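Local structure of pks18 (Mycobacterium tuberculosis, 1TED) at residues S287-V292 with V373-G378; E295-W298 with Q303-D306. The protein probably extends medium- and long-chain acyl-CoA starters with malonyl-CoA to make tri- and tetraketide alpha-pyrones, as a homodimeric type III polyketide synthase. All coordinates share one frame; numbering follows the deposited sequence.

Interaction 1 of 2, residues S287-V292 with V373-G378; sequences SGVAPV and VAFAFG
Val289 reaches from its helix to two strand residues, Phe375 and Phe377, and touches each with a different methyl. CG1 lies anti to the backbone N (chi1 178°) and meets the far end of the first ring: Val289 CG1 is 3.7 Å from Phe375 CZ, approaching obliquely. CG2 goes to the other phenylalanine. Val289 CG2 is 3.5 Å from Phe377 CZ and lies at the ring edge, close to the ring plane. In both pairs the valine side chain runs roughly at right angles to the aromatic one. The two ring planes are inclined to each other by about 64°. All three residues are buried, and no hydrogen bond joins the segments. This is apolar helix-on-sheet packing in a thiolase fold. It probably lies close to the reaction centre: the side chain of Phe377 is about 6 Å from that of Cys175, the probable nucleophile. Helix 281-299 is kinked at Pro291, and helix 317-327 flanks the contact, with Ser326 OG hydrogen-bonded to Ala290 N and Ser323 touching both phenylalanines. Phe375 also packs on Phe253 of strand 247-256 and on Trp310 and Ile312 of strand 310-312.

Interaction 2 of 2, residues E295-W298 with Q303-D306; sequences EMLW and QISD
Leu297 packs against the Gln303-Ile304 peptide where the chain turns back from helix 281-299 toward strand 310-312. The turn is a short 3-10 segment, residues 304-306, in a helix-loop-strand connection of the thiolase fold. The tight part is made by one methyl. Leu297 CD1 sits over the face of the peptide, 3.6 Å from Gln303 C and equally 3.6 Å from Ile304 N. CD1 is anti to CA (chi2 172°), and this extends the leucine outward to the turn. The same methyl also touches the isoleucine, with Leu297 CD1 3.9 Å from Ile304 CG1. Leu297 is buried, and Leu302, Ile307, Val373 and Leu387 also touch its side chain. The other side is looser. The Gln303 side chain leaves its backbone away from the helix and is exposed, so this residue contributes its backbone and not its side-chain amide to the contact. No hydrogen bond crosses between the segments. The turn is held by bonds of its own. Asp306 N donates to Gln303 O at 3.2 Å. In return, Gln303 N donates to Asp306 OD2 at 3.0 Å, meeting the carboxylate on its anti side, 26° out of its plane.

Both interactions use helix 281-299 and lie within the C-terminal domain of the chalcone/stilbene synthase family. Their centres are about 12 Å apart. Along the chain the order is 287-292, 295-298, 303-306 and then 373-378, so interaction 2 is a local contact, made within the long excursion between the segments of interaction 1. The two meet directly: Val373 CG2 is 3.7 Å from Leu297 CD2. One helix is therefore packed on strand 370-378 of the main sheet and, further along, on the loop leading to strand 310-312, the neighbour of that strand. Interaction 1 is buried near the probable nucleophile, Cys175. Interaction 2 lies further out, away from the active site.

Interaction 1 of 2, residues S287-V292 with V373-G378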
ATOM      1  N   SER A 287     -27.030   3.197   6.847  1.00 25.61           N
ATOM      2  CA  SER A 287     -27.228   2.075   7.745  1.00 28.90           C
ATOM      3  C   SER A 287     -25.929   1.509   8.301  1.00 30.00           C
ATOM      4  O   SER A 287     -25.945   0.674   9.215  1.00 30.54           O
ATOM      5  CB  SER A 287     -28.034   0.975   7.045  1.00 29.15           C
ATOM      6  OG  SER A 287     -27.342   0.474   5.924  1.00 34.13           O
ATOM      7  N   GLY A 288     -24.803   1.982   7.774  1.00 30.23           N
ATOM      8  CA  GLY A 288     -23.525   1.493   8.248  1.00 29.16           C
ATOM      9  C   GLY A 288     -22.858   2.372   9.288  1.00 29.60           C
ATOM     10  O   GLY A 288     -22.190   1.863  10.188  1.00 31.84           O
ATOM     11  N   VAL A 289     -23.042   3.684   9.184  1.00 27.65           N
ATOM     12  CA  VAL A 289     -22.407   4.611  10.113  1.00 28.01           C
ATOM     13  C   VAL A 289     -22.834   4.464  11.577  1.00 29.33           C
ATOM     14  O   VAL A 289     -22.031   4.067  12.418  1.00 31.31           O
ATOM     15  CB  VAL A 289     -22.604   6.075   9.637  1.00 27.98           C
ATOM     16  CG1 VAL A 289     -21.989   7.053  10.627  1.00 26.43           C
ATOM     17  CG2 VAL A 289     -21.956   6.254   8.278  1.00 26.78           C
ATOM     18  N   ALA A 290     -24.086   4.768  11.885  1.00 30.30           N
ATOM     19  CA  ALA A 290     -24.572   4.672  13.263  1.00 31.35           C
ATOM     20  C   ALA A 290     -24.110   3.453  14.082  1.00 31.34           C
ATOM     21  O   ALA A 290     -23.548   3.608  15.155  1.00 31.89           O
ATOM     22  CB  ALA A 290     -26.093   4.756  13.278  1.00 30.43           C
ATOM     23  N   PRO A 291     -24.343   2.227  13.590  1.00 32.66           N
ATOM     24  CA  PRO A 291     -23.906   1.070  14.378  1.00 32.48           C
ATOM     25  C   PRO A 291     -22.407   0.994  14.699  1.00 33.12           C
ATOM     26  O   PRO A 291     -22.030   0.673  15.829  1.00 31.23           O
ATOM     27  CB  PRO A 291     -24.419  -0.121  13.564  1.00 32.03           C
ATOM     28  CG  PRO A 291     -24.492   0.409  12.174  1.00 33.43           C
ATOM     29  CD  PRO A 291     -25.010   1.803  12.348  1.00 33.32           C
ATOM     30  N   VAL A 292     -21.552   1.305  13.727  1.00 32.96           N
ATOM     31  CA  VAL A 292     -20.111   1.269  13.969  1.00 33.33           C
ATOM     32  C   VAL A 292     -19.675   2.390  14.924  1.00 33.17           C
ATOM     33  O   VAL A 292     -18.937   2.148  15.885  1.00 31.49           O
ATOM     34  CB  VAL A 292     -19.313   1.427  12.668  1.00 33.52           C
ATOM     35  CG1 VAL A 292     -17.880   1.016  12.903  1.00 33.98           C
ATOM     36  CG2 VAL A 292     -19.937   0.598  11.576  1.00 38.30           C
ATOM     37  N   VAL A 373     -14.938  12.609  16.346  1.00 23.79           N
ATOM     38  CA  VAL A 373     -14.892  11.355  15.625  1.00 22.74           C
ATOM     39  C   VAL A 373     -14.750  11.702  14.150  1.00 24.21           C
ATOM     40  O   VAL A 373     -15.446  12.582  13.631  1.00 23.79           O
ATOM     41  CB  VAL A 373     -16.191  10.532  15.778  1.00 22.44           C
ATOM     42  CG1 VAL A 373     -16.100   9.288  14.897  1.00 21.19           C
ATOM     43  CG2 VAL A 373     -16.435  10.154  17.262  1.00 19.47           C
ATOM     44  N   ALA A 374     -13.830  11.023  13.482  1.00 23.99           N
ATOM     45  CA  ALA A 374     -13.630  11.240  12.065  1.00 23.99           C
ATOM     46  C   ALA A 374     -13.815   9.890  11.390  1.00 25.19           C
ATOM     47  O   ALA A 374     -13.507   8.846  11.973  1.00 26.08           O
ATOM     48  CB  ALA A 374     -12.234  11.774  11.804  1.00 22.17           C
ATOM     49  N   PHE A 375     -14.368   9.903  10.185  1.00 24.83           N
ATOM     50  CA  PHE A 375     -14.532   8.668   9.443  1.00 25.80           C
ATOM     51  C   PHE A 375     -14.714   8.945   7.971  1.00 26.02           C
ATOM     52  O   PHE A 375     -15.130  10.030   7.583  1.00 27.23           O
ATOM     53  CB  PHE A 375     -15.692   7.810   9.985  1.00 24.89           C
ATOM     54  CG  PHE A 375     -17.037   8.487   9.961  1.00 25.93           C
ATOM     55  CD1 PHE A 375     -17.737   8.637   8.778  1.00 23.98           C
ATOM     56  CD2 PHE A 375     -17.609   8.951  11.138  1.00 24.46           C
ATOM     57  CE1 PHE A 375     -18.989   9.237   8.766  1.00 26.45           C
ATOM     58  CE2 PHE A 375     -18.858   9.554  11.132  1.00 25.90           C
ATOM     59  CZ  PHE A 375     -19.548   9.696   9.946  1.00 27.11           C
ATOM     60  N   ALA A 376     -14.363   7.952   7.163  1.00 27.38           N
ATOM     61  CA  ALA A 376     -14.473   8.036   5.720  1.00 27.31           C
ATOM     62  C   ALA A 376     -14.831   6.643   5.228  1.00 27.64           C
ATOM     63  O   ALA A 376     -14.900   5.694   6.023  1.00 25.74           O
ATOM     64  CB  ALA A 376     -13.159   8.497   5.121  1.00 28.51           C
ATOM     65  N   PHE A 377     -15.040   6.520   3.919  1.00 27.48           N
ATOM     66  CA  PHE A 377     -15.434   5.244   3.334  1.00 28.04           C
ATOM     67  C   PHE A 377     -14.475   4.716   2.279  1.00 28.41           C
ATOM     68  O   PHE A 377     -14.161   5.399   1.306  1.00 29.33           O
ATOM     69  CB  PHE A 377     -16.845   5.382   2.758  1.00 26.25           C
ATOM     70  CG  PHE A 377     -17.841   5.883   3.759  1.00 26.40           C
ATOM     71  CD1 PHE A 377     -18.339   5.041   4.741  1.00 26.10           C
ATOM     72  CD2 PHE A 377     -18.209   7.227   3.780  1.00 28.32           C
ATOM     73  CE1 PHE A 377     -19.187   5.524   5.739  1.00 26.35           C
ATOM     74  CE2 PHE A 377     -19.057   7.730   4.774  1.00 27.85           C
ATOM     75  CZ  PHE A 377     -19.547   6.877   5.756  1.00 26.66           C
ATOM     76  N   GLY A 378     -14.007   3.490   2.493  1.00 29.78           N
ATOM     77  CA  GLY A 378     -13.088   2.862   1.561  1.00 29.04           C
ATOM     78  C   GLY A 378     -13.761   1.761   0.762  1.00 30.39           C
ATOM     79  O   GLY A 378     -14.865   1.325   1.111  1.00 28.40           O
TER

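Interaction 2 of 2, residues E295-W298 with Q303-D306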
ATOM      1  N   GLU A 295     -20.915   1.634  18.494  1.00 29.48           N
ATOM      2  CA  GLU A 295     -20.195   0.558  19.157  1.00 31.54           C
ATOM      3  C   GLU A 295     -18.816   1.022  19.621  1.00 31.25           C
ATOM      4  O   GLU A 295     -18.407   0.724  20.747  1.00 30.71           O
ATOM      5  CB  GLU A 295     -20.061  -0.649  18.225  1.00 33.72           C
ATOM      6  CG  GLU A 295     -19.837  -1.948  18.971  1.00 42.10           C
ATOM      7  CD  GLU A 295     -21.046  -2.363  19.804  1.00 46.37           C
ATOM      8  OE1 GLU A 295     -21.631  -1.504  20.497  1.00 48.08           O
ATOM      9  OE2 GLU A 295     -21.415  -3.557  19.776  1.00 52.02           O
ATOM     10  N   MET A 296     -18.113   1.758  18.756  1.00 30.01           N
ATOM     11  CA  MET A 296     -16.775   2.277  19.057  1.00 28.75           C
ATOM     12  C   MET A 296     -16.788   3.284  20.203  1.00 27.87           C
ATOM     13  O   MET A 296     -15.929   3.242  21.083  1.00 30.23           O
ATOM     14  CB  MET A 296     -16.163   2.917  17.797  1.00 30.34           C
ATOM     15  CG  MET A 296     -14.830   3.645  18.005  1.00 26.80           C
ATOM     16  SD  MET A 296     -14.997   5.247  18.815  1.00 31.04           S
ATOM     17  CE  MET A 296     -15.542   6.268  17.457  1.00 25.09           C
ATOM     18  N   LEU A 297     -17.747   4.201  20.188  1.00 27.68           N
ATOM     19  CA  LEU A 297     -17.844   5.187  21.256  1.00 27.97           C
ATOM     20  C   LEU A 297     -18.124   4.472  22.574  1.00 28.58           C
ATOM     21  O   LEU A 297     -17.572   4.843  23.615  1.00 28.78           O
ATOM     22  CB  LEU A 297     -18.957   6.199  20.968  1.00 26.52           C
ATOM     23  CG  LEU A 297     -18.684   7.198  19.837  1.00 27.95           C
ATOM     24  CD1 LEU A 297     -19.947   7.985  19.546  1.00 25.65           C
ATOM     25  CD2 LEU A 297     -17.545   8.140  20.223  1.00 27.03           C
ATOM     26  N   TRP A 298     -18.977   3.446  22.537  1.00 29.09           N
ATOM     27  CA  TRP A 298     -19.291   2.700  23.752  1.00 29.95           C
ATOM     28  C   TRP A 298     -18.009   2.108  24.336  1.00 30.12           C
ATOM     29  O   TRP A 298     -17.827   2.103  25.549  1.00 29.38           O
ATOM     30  CB  TRP A 298     -20.283   1.570  23.476  1.00 29.65           C
ATOM     31  CG  TRP A 298     -20.758   0.897  24.746  1.00 31.30           C
ATOM     32  CD1 TRP A 298     -21.819   1.272  25.529  1.00 30.32           C
ATOM     33  CD2 TRP A 298     -20.153  -0.225  25.403  1.00 27.74           C
ATOM     34  NE1 TRP A 298     -21.909   0.454  26.625  1.00 29.60           N
ATOM     35  CE2 TRP A 298     -20.899  -0.473  26.575  1.00 28.61           C
ATOM     36  CE3 TRP A 298     -19.052  -1.044  25.116  1.00 28.26           C
ATOM     37  CZ2 TRP A 298     -20.579  -1.513  27.466  1.00 29.16           C
ATOM     38  CZ3 TRP A 298     -18.734  -2.075  25.997  1.00 27.73           C
ATOM     39  CH2 TRP A 298     -19.497  -2.300  27.159  1.00 28.45           C
ATOM     40  N   GLN A 303     -21.264   8.195  23.935  1.00 29.65           N
ATOM     41  CA  GLN A 303     -22.443   8.044  23.086  1.00 32.06           C
ATOM     42  C   GLN A 303     -22.250   9.113  22.026  1.00 30.68           C
ATOM     43  O   GLN A 303     -21.382   9.968  22.166  1.00 29.97           O
ATOM     44  CB  GLN A 303     -23.732   8.395  23.822  1.00 34.14           C
ATOM     45  CG  GLN A 303     -23.937   7.814  25.192  1.00 42.13           C
ATOM     46  CD  GLN A 303     -25.089   8.517  25.883  1.00 45.69           C
ATOM     47  OE1 GLN A 303     -26.119   8.778  25.262  1.00 49.13           O
ATOM     48  NE2 GLN A 303     -24.922   8.834  27.163  1.00 48.35           N
ATOM     49  N   ILE A 304     -23.091   9.091  21.001  1.00 31.25           N
ATOM     50  CA  ILE A 304     -23.013  10.068  19.923  1.00 31.84           C
ATOM     51  C   ILE A 304     -23.244  11.516  20.388  1.00 33.27           C
ATOM     52  O   ILE A 304     -22.624  12.443  19.868  1.00 34.09           O
ATOM     53  CB  ILE A 304     -24.016   9.703  18.796  1.00 30.58           C
ATOM     54  CG1 ILE A 304     -23.634   8.344  18.196  1.00 29.40           C
ATOM     55  CG2 ILE A 304     -24.011  10.764  17.716  1.00 28.04           C
ATOM     56  CD1 ILE A 304     -24.554   7.867  17.071  1.00 29.42           C
ATOM     57  N   SER A 305     -24.112  11.706  21.379  1.00 35.39           N
ATOM     58  CA  SER A 305     -24.421  13.043  21.901  1.00 35.80           C
ATOM     59  C   SER A 305     -23.281  13.720  22.668  1.00 35.54           C
ATOM     60  O   SER A 305     -23.329  14.923  22.915  1.00 36.24           O
ATOM     61  CB  SER A 305     -25.653  12.976  22.810  1.00 38.06           C
ATOM     62  OG  SER A 305     -25.414  12.144  23.933  1.00 39.85           O
ATOM     63  N   ASP A 306     -22.267  12.953  23.057  1.00 34.84           N
ATOM     64  CA  ASP A 306     -21.127  13.510  23.784  1.00 33.02           C
ATOM     65  C   ASP A 306     -20.126  14.208  22.871  1.00 32.88           C
ATOM     66  O   ASP A 306     -19.351  15.051  23.321  1.00 35.15           O
ATOM     67  CB  ASP A 306     -20.347  12.409  24.509  1.00 33.60           C
ATOM     68  CG  ASP A 306     -21.116  11.779  25.633  1.00 33.70           C
ATOM     69  OD1 ASP A 306     -21.723  12.523  26.435  1.00 36.04           O
ATOM     70  OD2 ASP A 306     -21.090  10.534  25.726  1.00 33.61           O
TER